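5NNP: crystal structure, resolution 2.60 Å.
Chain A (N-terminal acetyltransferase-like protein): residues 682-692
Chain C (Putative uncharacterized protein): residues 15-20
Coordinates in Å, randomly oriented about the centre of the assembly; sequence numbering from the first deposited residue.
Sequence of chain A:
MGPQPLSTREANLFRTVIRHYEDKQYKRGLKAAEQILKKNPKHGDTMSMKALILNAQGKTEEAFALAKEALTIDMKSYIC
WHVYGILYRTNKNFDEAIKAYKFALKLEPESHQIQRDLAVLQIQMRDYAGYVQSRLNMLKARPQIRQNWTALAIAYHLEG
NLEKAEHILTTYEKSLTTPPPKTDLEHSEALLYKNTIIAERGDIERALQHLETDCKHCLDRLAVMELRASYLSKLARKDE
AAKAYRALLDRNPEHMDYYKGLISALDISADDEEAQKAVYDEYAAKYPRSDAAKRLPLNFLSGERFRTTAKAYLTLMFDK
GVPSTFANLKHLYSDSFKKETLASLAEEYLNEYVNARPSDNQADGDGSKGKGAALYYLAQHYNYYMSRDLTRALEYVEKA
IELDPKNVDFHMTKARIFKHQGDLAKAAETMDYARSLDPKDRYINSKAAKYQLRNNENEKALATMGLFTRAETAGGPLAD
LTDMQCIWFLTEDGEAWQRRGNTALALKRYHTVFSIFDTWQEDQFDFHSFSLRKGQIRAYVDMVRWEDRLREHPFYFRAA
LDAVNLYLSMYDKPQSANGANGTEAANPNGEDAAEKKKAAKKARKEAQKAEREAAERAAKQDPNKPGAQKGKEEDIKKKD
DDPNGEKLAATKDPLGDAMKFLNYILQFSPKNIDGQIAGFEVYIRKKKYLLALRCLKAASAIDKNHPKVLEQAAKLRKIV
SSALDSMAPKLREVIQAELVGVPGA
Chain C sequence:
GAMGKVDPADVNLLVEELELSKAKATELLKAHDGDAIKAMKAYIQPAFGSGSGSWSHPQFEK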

ATOM      1  N   VAL A 682     -20.203  -8.446  19.093  1.00 49.46           N
ATOM      2  CA  VAL A 682     -19.211  -9.341  19.701  1.00 48.36           C
ATOM      3  C   VAL A 682     -19.096  -9.182  21.216  1.00 64.12           C
ATOM      4  O   VAL A 682     -19.046 -10.180  21.940  1.00 70.34           O
ATOM      5  CB  VAL A 682     -17.808  -9.129  19.108  1.00 57.03           C
ATOM      6  CG1 VAL A 682     -16.747  -9.837  19.955  1.00 47.25           C
ATOM      7  CG2 VAL A 682     -17.757  -9.599  17.658  1.00 52.77           C
ATOM      8  N   TYR A 683     -19.071  -7.940  21.697  1.00 57.85           N
ATOM      9  CA  TYR A 683     -18.875  -7.682  23.128  1.00 59.92           C
ATOM     10  C   TYR A 683     -20.084  -7.962  24.031  1.00 64.81           C
ATOM     11  O   TYR A 683     -19.901  -8.388  25.176  1.00 67.99           O
ATOM     12  CB  TYR A 683     -18.421  -6.241  23.341  1.00 58.09           C
ATOM     13  CG  TYR A 683     -17.000  -5.999  22.898  1.00 56.16           C
ATOM     14  CD1 TYR A 683     -15.984  -6.866  23.263  1.00 59.47           C
ATOM     15  CD2 TYR A 683     -16.676  -4.911  22.104  1.00 47.82           C
ATOM     16  CE1 TYR A 683     -14.683  -6.650  22.862  1.00 57.18           C
ATOM     17  CE2 TYR A 683     -15.382  -4.688  21.699  1.00 53.42           C
ATOM     18  CZ  TYR A 683     -14.388  -5.562  22.080  1.00 54.91           C
ATOM     19  OH  TYR A 683     -13.095  -5.342  21.678  1.00 51.31           O
ATOM     20  N   ILE A 684     -21.308  -7.727  23.561  1.00 64.14           N
ATOM     21  CA  ILE A 684     -22.456  -8.076  24.407  1.00 76.58           C
ATOM     22  C   ILE A 684     -22.489  -9.583  24.641  1.00 78.58           C
ATOM     23  O   ILE A 684     -22.810 -10.048  25.739  1.00 79.38           O
ATOM     24  CB  ILE A 684     -23.810  -7.638  23.817  1.00 73.94           C
ATOM     25  CG1 ILE A 684     -23.863  -7.933  22.326  1.00 70.98           C
ATOM     26  CG2 ILE A 684     -24.051  -6.165  24.073  1.00 80.09           C
ATOM     27  CD1 ILE A 684     -25.040  -7.309  21.647  1.00 71.50           C
ATOM     28  N   ARG A 685     -22.135 -10.336  23.600  1.00 75.50           N
ATOM     29  CA  ARG A 685     -22.097 -11.792  23.665  1.00 72.86           C
ATOM     30  C   ARG A 685     -20.975 -12.263  24.588  1.00 78.54           C
ATOM     31  O   ARG A 685     -21.102 -13.269  25.291  1.00 86.18           O
ATOM     32  CB  ARG A 685     -21.934 -12.379  22.259  1.00 68.53           C
ATOM     33  CG  ARG A 685     -23.176 -12.222  21.381  1.00 62.41           C
ATOM     34  CD  ARG A 685     -22.910 -12.690  19.967  1.00 62.74           C
ATOM     35  NE  ARG A 685     -24.083 -12.637  19.092  1.00 64.15           N
ATOM     36  CZ  ARG A 685     -24.685 -11.518  18.691  1.00 64.02           C
ATOM     37  NH1 ARG A 685     -24.256 -10.333  19.112  1.00 62.13           N
ATOM     38  NH2 ARG A 685     -25.736 -11.584  17.879  1.00 64.90           N
ATOM     39  N   LYS A 686     -19.882 -11.510  24.584  1.00 78.79           N
ATOM     40  CA  LYS A 686     -18.719 -11.791  25.415  1.00 69.82           C
ATOM     41  C   LYS A 686     -18.966 -11.376  26.864  1.00 68.71           C
ATOM     42  O   LYS A 686     -18.117 -11.599  27.728  1.00 71.75           O
ATOM     43  CB  LYS A 686     -17.493 -11.064  24.857  1.00 65.37           C
ATOM     44  CG  LYS A 686     -16.363 -11.964  24.388  1.00 64.17           C
ATOM     45  CD  LYS A 686     -15.155 -11.139  23.930  1.00 55.69           C
ATOM     46  CE  LYS A 686     -13.858 -11.866  24.261  1.00 62.34           C
ATOM     47  NZ  LYS A 686     -12.653 -11.035  23.996  1.00 72.94           N
ATOM     48  N   LYS A 687     -20.121 -10.758  27.108  1.00 65.49           N
ATOM     49  CA  LYS A 687     -20.510 -10.238  28.424  1.00 71.89           C
ATOM     50  C   LYS A 687     -19.623  -9.080  28.897  1.00 66.46           C
ATOM     51  O   LYS A 687     -19.558  -8.779  30.093  1.00 73.50           O
ATOM     52  CB  LYS A 687     -20.490 -11.352  29.477  1.00 79.33           C
ATOM     53  CG  LYS A 687     -21.320 -12.571  29.127  1.00 80.69           C
ATOM     54  CD  LYS A 687     -22.760 -12.199  28.858  1.00 84.29           C
ATOM     55  CE  LYS A 687     -23.611 -13.447  28.678  1.00 87.29           C
ATOM     56  NZ  LYS A 687     -23.474 -14.366  29.843  1.00 86.24           N
ATOM     57  N   LYS A 688     -18.948  -8.434  27.956  1.00 58.34           N
ATOM     58  CA  LYS A 688     -18.096  -7.295  28.265  1.00 56.59           C
ATOM     59  C   LYS A 688     -18.817  -6.009  27.892  1.00 57.33           C
ATOM     60  O   LYS A 688     -18.555  -5.410  26.856  1.00 59.81           O
ATOM     61  CB  LYS A 688     -16.755  -7.404  27.533  1.00 56.05           C
ATOM     62  CG  LYS A 688     -15.912  -8.608  27.952  1.00 57.67           C
ATOM     63  CD  LYS A 688     -15.554  -8.561  29.447  1.00 58.25           C
ATOM     64  CE  LYS A 688     -14.865  -9.846  29.931  1.00 58.85           C
ATOM     65  NZ  LYS A 688     -13.570 -10.133  29.242  1.00 62.54           N
ATOM     66  N   TYR A 689     -19.719  -5.587  28.769  1.00 67.83           N
ATOM     67  CA  TYR A 689     -20.648  -4.502  28.480  1.00 66.52           C
ATOM     68  C   TYR A 689     -19.997  -3.119  28.408  1.00 65.84           C
ATOM     69  O   TYR A 689     -20.585  -2.191  27.855  1.00 67.39           O
ATOM     70  CB  TYR A 689     -21.763  -4.500  29.527  1.00 69.75           C
ATOM     71  CG  TYR A 689     -22.461  -5.837  29.656  1.00 75.97           C
ATOM     72  CD1 TYR A 689     -23.092  -6.418  28.555  1.00 80.80           C
ATOM     73  CD2 TYR A 689     -22.490  -6.520  30.866  1.00 74.89           C
ATOM     74  CE1 TYR A 689     -23.728  -7.638  28.653  1.00 78.05           C
ATOM     75  CE2 TYR A 689     -23.125  -7.736  30.974  1.00 78.49           C
ATOM     76  CZ  TYR A 689     -23.744  -8.289  29.861  1.00 82.56           C
ATOM     77  OH  TYR A 689     -24.382  -9.503  29.953  1.00 91.93           O
ATOM     78  N   LEU A 690     -18.796  -2.971  28.960  1.00 60.43           N
ATOM     79  CA  LEU A 690     -18.108  -1.686  28.902  1.00 61.71           C
ATOM     80  C   LEU A 690     -17.527  -1.428  27.500  1.00 62.49           C
ATOM     81  O   LEU A 690     -17.598  -0.313  26.979  1.00 62.36           O
ATOM     82  CB  LEU A 690     -17.004  -1.620  29.953  1.00 60.50           C
ATOM     83  CG  LEU A 690     -16.449  -0.212  30.163  1.00 64.35           C
ATOM     84  CD1 LEU A 690     -17.580   0.763  30.438  1.00 66.16           C
ATOM     85  CD2 LEU A 690     -15.424  -0.173  31.286  1.00 69.90           C
ATOM     86  N   LEU A 691     -16.958  -2.464  26.894  1.00 57.40           N
ATOM     87  CA  LEU A 691     -16.440  -2.355  25.539  1.00 58.98           C
ATOM     88  C   LEU A 691     -17.584  -2.220  24.544  1.00 62.73           C
ATOM     89  O   LEU A 691     -17.492  -1.482  23.567  1.00 60.57           O
ATOM     90  CB  LEU A 691     -15.569  -3.567  25.194  1.00 60.95           C
ATOM     91  CG  LEU A 691     -14.330  -3.727  26.079  1.00 56.86           C
ATOM     92  CD1 LEU A 691     -13.438  -4.858  25.583  1.00 48.94           C
ATOM     93  CD2 LEU A 691     -13.570  -2.417  26.133  1.00 45.14           C
ATOM     94  N   ALA A 692     -18.665  -2.947  24.802  1.00 70.15           N
ATOM     95  CA  ALA A 692     -19.884  -2.820  24.014  1.00 67.92           C
ATOM     96  C   ALA A 692     -20.323  -1.359  23.924  1.00 60.50           C
ATOM     97  O   ALA A 692     -20.601  -0.855  22.838  1.00 63.42           O
ATOM     98  CB  ALA A 692     -21.000  -3.683  24.615  1.00 69.59           C
TER
ATOM     99  N   VAL C  15      -8.552  -4.634  33.725  1.00 58.92           N
ATOM    100  CA  VAL C  15      -8.041  -5.756  32.945  1.00 63.12           C
ATOM    101  C   VAL C  15      -9.208  -6.585  32.428  1.00 58.99           C
ATOM    102  O   VAL C  15      -9.296  -6.875  31.238  1.00 53.94           O
ATOM    103  CB  VAL C  15      -7.075  -6.655  33.763  1.00 53.62           C
ATOM    104  CG1 VAL C  15      -6.876  -7.987  33.068  1.00 52.19           C
ATOM    105  CG2 VAL C  15      -5.733  -5.968  33.948  1.00 49.44           C
ATOM    106  N   GLU C  16     -10.122  -6.928  33.326  1.00 58.18           N
ATOM    107  CA  GLU C  16     -11.254  -7.772  32.979  1.00 59.71           C
ATOM    108  C   GLU C  16     -12.294  -7.077  32.089  1.00 56.86           C
ATOM    109  O   GLU C  16     -12.875  -7.704  31.202  1.00 57.70           O
ATOM    110  CB  GLU C  16     -11.921  -8.289  34.258  1.00 59.02           C
ATOM    111  CG  GLU C  16     -13.318  -8.847  34.057  1.00 71.26           C
ATOM    112  CD  GLU C  16     -13.334 -10.229  33.417  1.00 78.62           C
ATOM    113  OE1 GLU C  16     -12.278 -10.904  33.401  1.00 77.47           O
ATOM    114  OE2 GLU C  16     -14.413 -10.637  32.933  1.00 81.19           O
ATOM    115  N   GLU C  17     -12.538  -5.790  32.316  1.00 53.67           N
ATOM    116  CA  GLU C  17     -13.680  -5.140  31.669  1.00 60.35           C
ATOM    117  C   GLU C  17     -13.282  -4.326  30.438  1.00 55.89           C
ATOM    118  O   GLU C  17     -14.138  -3.934  29.655  1.00 52.49           O
ATOM    119  CB  GLU C  17     -14.431  -4.239  32.666  1.00 57.38           C
ATOM    120  CG  GLU C  17     -15.082  -4.970  33.845  1.00 58.32           C
ATOM    121  CD  GLU C  17     -16.218  -5.895  33.426  1.00 73.31           C
ATOM    122  OE1 GLU C  17     -16.352  -6.986  34.025  1.00 76.38           O
ATOM    123  OE2 GLU C  17     -16.986  -5.535  32.507  1.00 76.07           O
ATOM    124  N   LEU C  18     -11.986  -4.062  30.280  1.00 56.99           N
ATOM    125  CA  LEU C  18     -11.483  -3.364  29.091  1.00 49.67           C
ATOM    126  C   LEU C  18     -10.577  -4.275  28.277  1.00 52.18           C
ATOM    127  O   LEU C  18     -10.182  -3.944  27.167  1.00 57.86           O
ATOM    128  CB  LEU C  18     -10.734  -2.089  29.478  1.00 43.93           C
ATOM    129  CG  LEU C  18     -11.634  -1.016  30.093  1.00 48.07           C
ATOM    130  CD1 LEU C  18     -10.847   0.185  30.595  1.00 40.37           C
ATOM    131  CD2 LEU C  18     -12.712  -0.594  29.089  1.00 55.90           C
ATOM    132  N   GLU C  19     -10.259  -5.431  28.844  1.00 51.20           N
ATOM    133  CA  GLU C  19      -9.454  -6.439  28.170  1.00 51.90           C
ATOM    134  C   GLU C  19      -8.073  -5.877  27.871  1.00 56.22           C
ATOM    135  O   GLU C  19      -7.542  -6.044  26.782  1.00 58.24           O
ATOM    136  CB  GLU C  19     -10.155  -6.939  26.893  1.00 47.42           C
ATOM    137  CG  GLU C  19     -11.533  -7.570  27.173  1.00 57.14           C
ATOM    138  CD  GLU C  19     -12.014  -8.546  26.107  1.00 62.99           C
ATOM    139  OE1 GLU C  19     -11.806  -8.279  24.900  1.00 67.38           O
ATOM    140  OE2 GLU C  19     -12.612  -9.578  26.488  1.00 64.41           O
ATOM    141  N   LEU C  20      -7.502  -5.210  28.867  1.00 57.71           N
ATOM    142  CA  LEU C  20      -6.173  -4.634  28.759  1.00 52.11           C
ATOM    143  C   LEU C  20      -5.128  -5.466  29.492  1.00 55.19           C
ATOM    144  O   LEU C  20      -5.442  -6.190  30.427  1.00 54.36           O
ATOM    145  CB  LEU C  20      -6.173  -3.215  29.314  1.00 46.53           C
ATOM    146  CG  LEU C  20      -7.126  -2.251  28.620  1.00 48.05           C
ATOM    147  CD1 LEU C  20      -6.895  -0.850  29.127  1.00 47.91           C
ATOM    148  CD2 LEU C  20      -6.926  -2.306  27.130  1.00 36.40           C
TER
HETATM  149  O   HOH W   1     -11.135  -6.528  23.391  1.00 47.34           O

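The contact joins a helix-turn-helix corner of chain A to the end of a helix in chain C. About 472 Å² is buried between the two stretches, both sides summed. It combines a charged cluster with a small leucine group.

The charged cluster centres on C:Glu19. Its CA-to-CB bond points toward chain A, and its carboxylate meets two lysines. A:Lys686 NZ lies 2.9 Å from C:Glu19 OE2, a salt bridge that is also a hydrogen bond. The same A:Lys686 NZ makes a weak hydrogen bond to C:Glu19 OE1 at 3.0 Å, so this ammonium group reaches both carboxylate oxygens. A:Lys688 NZ forms a second salt bridge, with a hydrogen bond, to C:Glu19 OE2 at 3.0 Å. One oxygen thus accepts from two lysines, and its negative charge offsets the repulsion between them.

A:Lys688 also reaches back to C:Glu16. Its NZ gives a weak hydrogen bond to the backbone C:Glu16 O at 3.2 Å. A longer salt bridge runs from A:Lys688 NZ to C:Glu16 OE2 at 3.8 Å. The nearest chain A atom to that oxygen is A:Lys688 CE, 3.1 Å from C:Glu16 OE2. The lysine amine therefore sits between two glutamates of chain C.

One water extends the polar network. It lies 2.9 Å from A:Tyr683 OH and donates a hydrogen bond to C:Glu19 OE1, at a short 2.4 Å from that oxygen. C:Glu19 OE1 also lies at the edge of the tyrosine ring, near its plane, 3.9 Å from A:Tyr683 CE1.

The apolar part is built around C:Leu18. Its CD2 is 3.5 Å from A:Leu690 CD2 and 3.6 Å from A:Leu691 CD2, so one methyl group touches both leucines. All three residues are buried in the assembly. A:Leu691 also packs on the aliphatic part of the glutamate, with A:Leu691 CD1 3.7 Å from C:Glu19 CG. The leucines further approach the backbone of chain C: A:Leu690 CB is 3.7 Å and A:Leu691 CG 3.6 Å from C:Glu17 O.

Backbone turns place these groups. In chain A, A:Lys687, the first residue after the helix to leave helical phi/psi, has positive phi and belongs to a Schellman motif. There A:Lys688 N bonds to A:Tyr683 O at 2.9 Å. A:Lys688 then occupies the N-cap position of the next helix, which carries both leucines. In chain C, C:Glu19 likewise has positive phi, just after C:Leu18. The central acid directly follows the central leucine in sequence.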